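Local coordinates for Low molecular weight heat shock protein (Xanthomonas axonopodis pv. citri, PDB 3GLA), which probably acts as an ATP-independent chaperone of the small heat-shock (alpha-crystallin) family, binding unfolding proteins during stress and limiting their aggregation, at the interface of chains A and B. Sequence-based numbering; all coordinates share one arbitrary frame. Chains: chain A/B, Low molecular weight heat shock protein.

The interface of chains A and B. Residues chain A 60-61; chain B 5-8, 20-21.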
loop_
_atom_site.group_PDB
_atom_site.type_symbol
_atom_site.label_atom_id
_atom_site.label_comp_id
_atom_site.label_asym_id
_atom_site.label_seq_id
_atom_site.Cartn_x
_atom_site.Cartn_y
_atom_site.Cartn_z
ATOM N N GLU A 60 -7.566 1.333 9.945
ATOM C CA GLU A 60 -7.970 1.959 8.727
ATOM C C GLU A 60 -7.595 1.072 7.550
ATOM O O GLU A 60 -8.149 1.267 6.477
ATOM C CB GLU A 60 -7.299 3.282 8.381
ATOM C CG GLU A 60 -7.598 4.311 9.538
ATOM C CD GLU A 60 -6.783 5.525 9.423
ATOM O OE1 GLU A 60 -5.914 5.579 8.570
ATOM O OE2 GLU A 60 -7.084 6.498 10.165
ATOM N N ARG A 61 -6.661 0.192 7.708
ATOM C CA ARG A 61 -6.171 -0.484 6.520
ATOM C C ARG A 61 -7.041 -1.610 6.142
ATOM O O ARG A 61 -7.473 -2.394 6.972
ATOM C CB ARG A 61 -4.743 -1.017 6.768
ATOM C CG ARG A 61 -3.834 0.200 7.076
ATOM C CD ARG A 61 -2.380 -0.243 7.177
ATOM N NE ARG A 61 -2.296 -1.385 7.874
ATOM C CZ ARG A 61 -1.465 -2.403 7.979
ATOM N NH1 ARG A 61 -0.468 -2.811 7.199
ATOM N NH2 ARG A 61 -1.814 -3.141 8.960
ATOM N N PRO B 5 -2.834 8.082 3.428
ATOM C CA PRO B 5 -2.469 6.701 3.507
ATOM C C PRO B 5 -3.084 6.127 4.777
ATOM O O PRO B 5 -2.998 6.700 5.812
ATOM C CB PRO B 5 -0.940 6.692 3.641
ATOM C CG PRO B 5 -0.559 8.070 3.502
ATOM C CD PRO B 5 -1.680 8.986 3.379
ATOM N N ARG B 6 -3.651 4.957 4.651
ATOM C CA ARG B 6 -4.320 4.344 5.804
ATOM C C ARG B 6 -3.384 3.747 6.784
ATOM O O ARG B 6 -2.341 3.229 6.406
ATOM C CB ARG B 6 -5.233 3.227 5.281
ATOM C CG ARG B 6 -6.456 3.936 4.551
ATOM C CD ARG B 6 -7.228 2.834 3.807
ATOM N NE ARG B 6 -8.397 3.533 3.320
ATOM C CZ ARG B 6 -9.540 3.640 3.944
ATOM N NH1 ARG B 6 -9.815 3.090 5.070
ATOM N NH2 ARG B 6 -10.467 4.387 3.307
ATOM N N VAL B 7 -3.710 3.866 8.054
ATOM C CA VAL B 7 -2.797 3.456 9.138
ATOM C C VAL B 7 -3.620 2.664 10.147
ATOM O O VAL B 7 -4.844 2.934 10.371
ATOM C CB VAL B 7 -2.373 4.724 9.801
ATOM C CG1 VAL B 7 -1.799 4.487 11.117
ATOM C CG2 VAL B 7 -1.385 5.445 8.830
ATOM N N ASP B 8 -3.018 1.667 10.645
ATOM C CA ASP B 8 -3.603 1.059 11.868
ATOM C C ASP B 8 -2.664 1.355 12.995
ATOM O O ASP B 8 -1.418 1.443 12.799
ATOM C CB ASP B 8 -3.615 -0.453 11.731
ATOM C CG ASP B 8 -4.499 -0.936 10.617
ATOM O OD1 ASP B 8 -5.336 -0.200 10.155
ATOM O OD2 ASP B 8 -4.240 -2.111 10.210
ATOM N N ALA B 20 1.474 1.621 8.345
ATOM C CA ALA B 20 0.943 2.550 7.390
ATOM C C ALA B 20 1.047 1.931 6.019
ATOM O O ALA B 20 2.088 1.414 5.616
ATOM C CB ALA B 20 1.774 3.827 7.444
ATOM N N ASP B 21 0.006 2.048 5.278
ATOM C CA ASP B 21 0.066 1.536 3.920
ATOM C C ASP B 21 0.581 2.695 3.070
ATOM O O ASP B 21 -0.123 3.662 2.721
ATOM C CB ASP B 21 -1.355 1.223 3.506
ATOM C CG ASP B 21 -1.754 -0.193 3.904
ATOM O OD1 ASP B 21 -0.939 -0.883 4.503
ATOM O OD2 ASP B 21 -2.942 -0.490 3.667
HETATM O O HOH W 1 -5.990 -3.529 9.040
#
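B:Asp8 and A:Arg61 meet at the centre of this patch, where a loop of chain A, following its strand 58-59, lies against the start of strand 7-11 of chain B. The two carboxylate oxygens of B:Asp8 divide the work. OD1 accepts two successive backbone amides, A:Glu60 N at 2.7 Å, nearly along the C-O axis, and A:Arg61 N at 2.8 Å on the syn side. OD2 turns to the side chain and takes both NE and NH2 of A:Arg61, the latter at 2.9 Å in a salt bridge. Both nitrogens come from one face of the carboxylate, whose plane stands 77° from the guanidinium, while OD2 lies close to the guanidinium plane. A bend at chi3 (-43°) folds the arginine back over the carboxylate that holds its own backbone N. The other terminal nitrogen, NH1, faces B:Asp21 OD1 of strand 15-21 in a longer salt bridge whose hydrogen bond is weak, and the CD methylene packs against the same carboxylate. The guanidinium thus links two acidic side chains on neighbouring segments of chain B, an arrangement that would probably stabilise its positive charge.

A:Glu60 is gripped on both its backbone and its side chain. Its carbonyl O receives B:Arg6 NH1 at 2.8 Å on a lone pair, in the plane of the guanidinium; B:Arg6 reaches it with a chain extended from CG to NE. Its own side chain, extended beyond CG (chi2 169°), runs past the B:Val7 backbone, where OE1 accepts B:Val7 N at 2.8 Å from above the carboxylate plane. Small heat-shock proteins commonly build larger assemblies from dimers, and this two-fold interface, which repeats the patch with chains exchanged, probably belongs to such a dimer. Water 1 adds a bridge between A:Arg61 O, 2.8 Å away, and B:Asp8 OD2, the oxygen that also takes NE and NH2.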